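Local coordinates for putative YfrE protein (Vibrio parahaemolyticus RIMD 2210633, PDB 3BEE) that is of unknown function but, as a tetratricopeptide-repeat fragment of a CcmH-like protein, probably takes part in protein-protein contacts during cytochrome c biogenesis, at residues D52-S56 / F57-E61. Sequence-based numbering, arbitrary orientation.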
loop_
_atom_site.group_PDB
_atom_site.type_symbol
_atom_site.label_atom_id
_atom_site.label_comp_id
_atom_site.label_asym_id
_atom_site.label_seq_id
_atom_site.Cartn_x
_atom_site.Cartn_y
_atom_site.Cartn_z
ATOM N N ASP A 52 5.372 2.385 2.941
ATOM C CA ASP A 52 5.949 2.263 4.273
ATOM C C ASP A 52 7.245 1.418 4.292
ATOM O O ASP A 52 8.231 1.788 4.939
ATOM C CB ASP A 52 4.933 1.675 5.265
ATOM C CG ASP A 52 5.547 1.432 6.642
ATOM O OD1 ASP A 52 5.964 2.420 7.271
ATOM O OD2 ASP A 52 5.617 0.259 7.100
ATOM N N HIS A 53 7.227 0.265 3.619
ATOM C CA HIS A 53 8.454 -0.506 3.395
ATOM C C HIS A 53 9.549 0.385 2.767
ATOM O O HIS A 53 10.670 0.451 3.255
ATOM C CB HIS A 53 8.150 -1.706 2.487
ATOM C CG HIS A 53 7.418 -2.820 3.173
ATOM N ND1 HIS A 53 7.792 -3.307 4.412
ATOM C CD2 HIS A 53 6.352 -3.566 2.782
ATOM C CE1 HIS A 53 6.987 -4.310 4.754
ATOM N NE2 HIS A 53 6.103 -4.477 3.785
ATOM N N PHE A 54 9.207 1.090 1.693
ATOM C CA PHE A 54 10.197 1.868 0.957
ATOM C C PHE A 54 10.869 2.923 1.863
ATOM O O PHE A 54 12.098 3.028 1.903
ATOM C CB PHE A 54 9.534 2.528 -0.255
ATOM C CG PHE A 54 10.496 3.269 -1.153
ATOM C CD1 PHE A 54 11.071 2.633 -2.250
ATOM C CD2 PHE A 54 10.810 4.613 -0.903
ATOM C CE1 PHE A 54 11.984 3.317 -3.104
ATOM C CE2 PHE A 54 11.721 5.316 -1.761
ATOM C CZ PHE A 54 12.288 4.654 -2.856
ATOM N N ILE A 55 10.031 3.712 2.539
ATOM C CA ILE A 55 10.425 4.739 3.508
ATOM C C ILE A 55 11.350 4.138 4.582
ATOM O O ILE A 55 12.282 4.801 5.074
ATOM C CB ILE A 55 9.113 5.283 4.207
ATOM C CG1 ILE A 55 8.330 6.182 3.251
ATOM C CG2 ILE A 55 9.396 5.999 5.540
ATOM C CD1 ILE A 55 6.913 6.569 3.803
ATOM N N SER A 56 11.071 2.882 4.944
ATOM C CA SER A 56 11.807 2.186 5.969
ATOM C C SER A 56 13.057 1.501 5.392
ATOM O O SER A 56 13.734 0.792 6.114
ATOM C CB SER A 56 10.879 1.151 6.629
ATOM O OG SER A 56 9.731 1.806 7.164
ATOM N N PHE A 57 13.329 1.705 4.095
ATOM C CA PHE A 57 14.507 1.143 3.410
ATOM C C PHE A 57 14.417 -0.401 3.276
ATOM O O PHE A 57 15.416 -1.075 3.041
ATOM C CB PHE A 57 15.821 1.606 4.096
ATOM C CG PHE A 57 16.257 3.025 3.733
ATOM C CD1 PHE A 57 15.330 4.023 3.439
ATOM C CD2 PHE A 57 17.604 3.353 3.685
ATOM C CE1 PHE A 57 15.733 5.322 3.088
ATOM C CE2 PHE A 57 18.030 4.666 3.353
ATOM C CZ PHE A 57 17.091 5.642 3.055
ATOM N N ARG A 58 13.211 -0.953 3.443
ATOM C CA ARG A 58 12.962 -2.366 3.176
ATOM C C ARG A 58 12.572 -2.487 1.712
ATOM O O ARG A 58 11.403 -2.683 1.383
ATOM C CB ARG A 58 11.879 -2.945 4.105
ATOM C CG ARG A 58 12.282 -2.921 5.591
ATOM C CD ARG A 58 11.267 -3.590 6.474
ATOM N NE ARG A 58 9.942 -2.993 6.336
ATOM C CZ ARG A 58 9.424 -2.102 7.180
ATOM N NH1 ARG A 58 10.125 -1.686 8.233
ATOM N NH2 ARG A 58 8.201 -1.629 6.977
ATOM N N PHE A 59 13.563 -2.362 0.827
ATOM C CA PHE A 59 13.293 -2.201 -0.603
ATOM C C PHE A 59 12.738 -3.486 -1.224
ATOM O O PHE A 59 11.886 -3.447 -2.106
ATOM C CB PHE A 59 14.564 -1.692 -1.343
ATOM C CG PHE A 59 14.986 -0.305 -0.905
ATOM C CD1 PHE A 59 14.096 0.783 -1.040
ATOM C CD2 PHE A 59 16.226 -0.089 -0.302
ATOM C CE1 PHE A 59 14.443 2.064 -0.605
ATOM C CE2 PHE A 59 16.573 1.184 0.157
ATOM C CZ PHE A 59 15.691 2.274 -0.020
ATOM N N GLN A 60 13.229 -4.621 -0.760
ATOM C CA GLN A 60 12.752 -5.927 -1.236
ATOM C C GLN A 60 11.274 -6.129 -0.916
ATOM O O GLN A 60 10.487 -6.531 -1.781
ATOM C CB GLN A 60 13.574 -7.062 -0.624
ATOM C CG GLN A 60 12.991 -8.429 -0.951
ATOM C CD GLN A 60 13.447 -8.948 -2.295
ATOM O OE1 GLN A 60 12.710 -8.879 -3.283
ATOM N NE2 GLN A 60 14.668 -9.486 -2.338
ATOM N N GLU A 61 10.902 -5.855 0.334
ATOM C CA GLU A 61 9.514 -5.974 0.739
ATOM C C GLU A 61 8.602 -4.988 0.043
ATOM O O GLU A 61 7.479 -5.338 -0.247
ATOM C CB GLU A 61 9.387 -5.862 2.257
ATOM C CG GLU A 61 10.093 -7.030 2.901
ATOM C CD GLU A 61 10.264 -6.893 4.378
ATOM O OE1 GLU A 61 9.228 -6.842 5.086
ATOM O OE2 GLU A 61 11.443 -6.873 4.826
HETATM O O HOH W 1 6.708 -0.453 9.397
#
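Arg58 folds back against the end of helix 43-55, and its NE donates to His53 ND1 at 2.9 Å, the unprotonated ring nitrogen serving as acceptor. The bond is fairly straight (156°) and lies in the planes of both groups, although these stand at 90° to each other. A bend at chi3 (-57°) turns the guanidinium this way, and the long arginine chain lets NH2 meet Asp52 OD2 as well, in a salt bridge at 3.2 Å whose hydrogen bond is weak because strongly bent; a water joins the same two atoms. Ser56 CB packs over one guanidinium face. Glu61 CB sits almost on the normal of the His53 ring, 3.6 Å from its centroid, a CH-pi contact. On another side of the turn, Phe59 offers an edge to the face of Phe54, a T-shaped pair suited to aromatic rings; both touch Leu92 of helix 79-92. In the second shell, Tyr17 holds Asp52 OD1, and the short Ser56 side chain bonds back through OG to Asp52 O, which also accepts from Ser56 N on its opposite face. Beneath the side chains, Phe57 N bonds to Phe54 O (2.8 Å) and Arg58 N to His53 O (2.9 Å); with positive phi at Phe57, these define a Schellman motif. Followed at once by N-cap Arg58, it joins helices 43-55 and 59-70 by a short turn, consistent with a TPR domain's antiparallel helical hairpins.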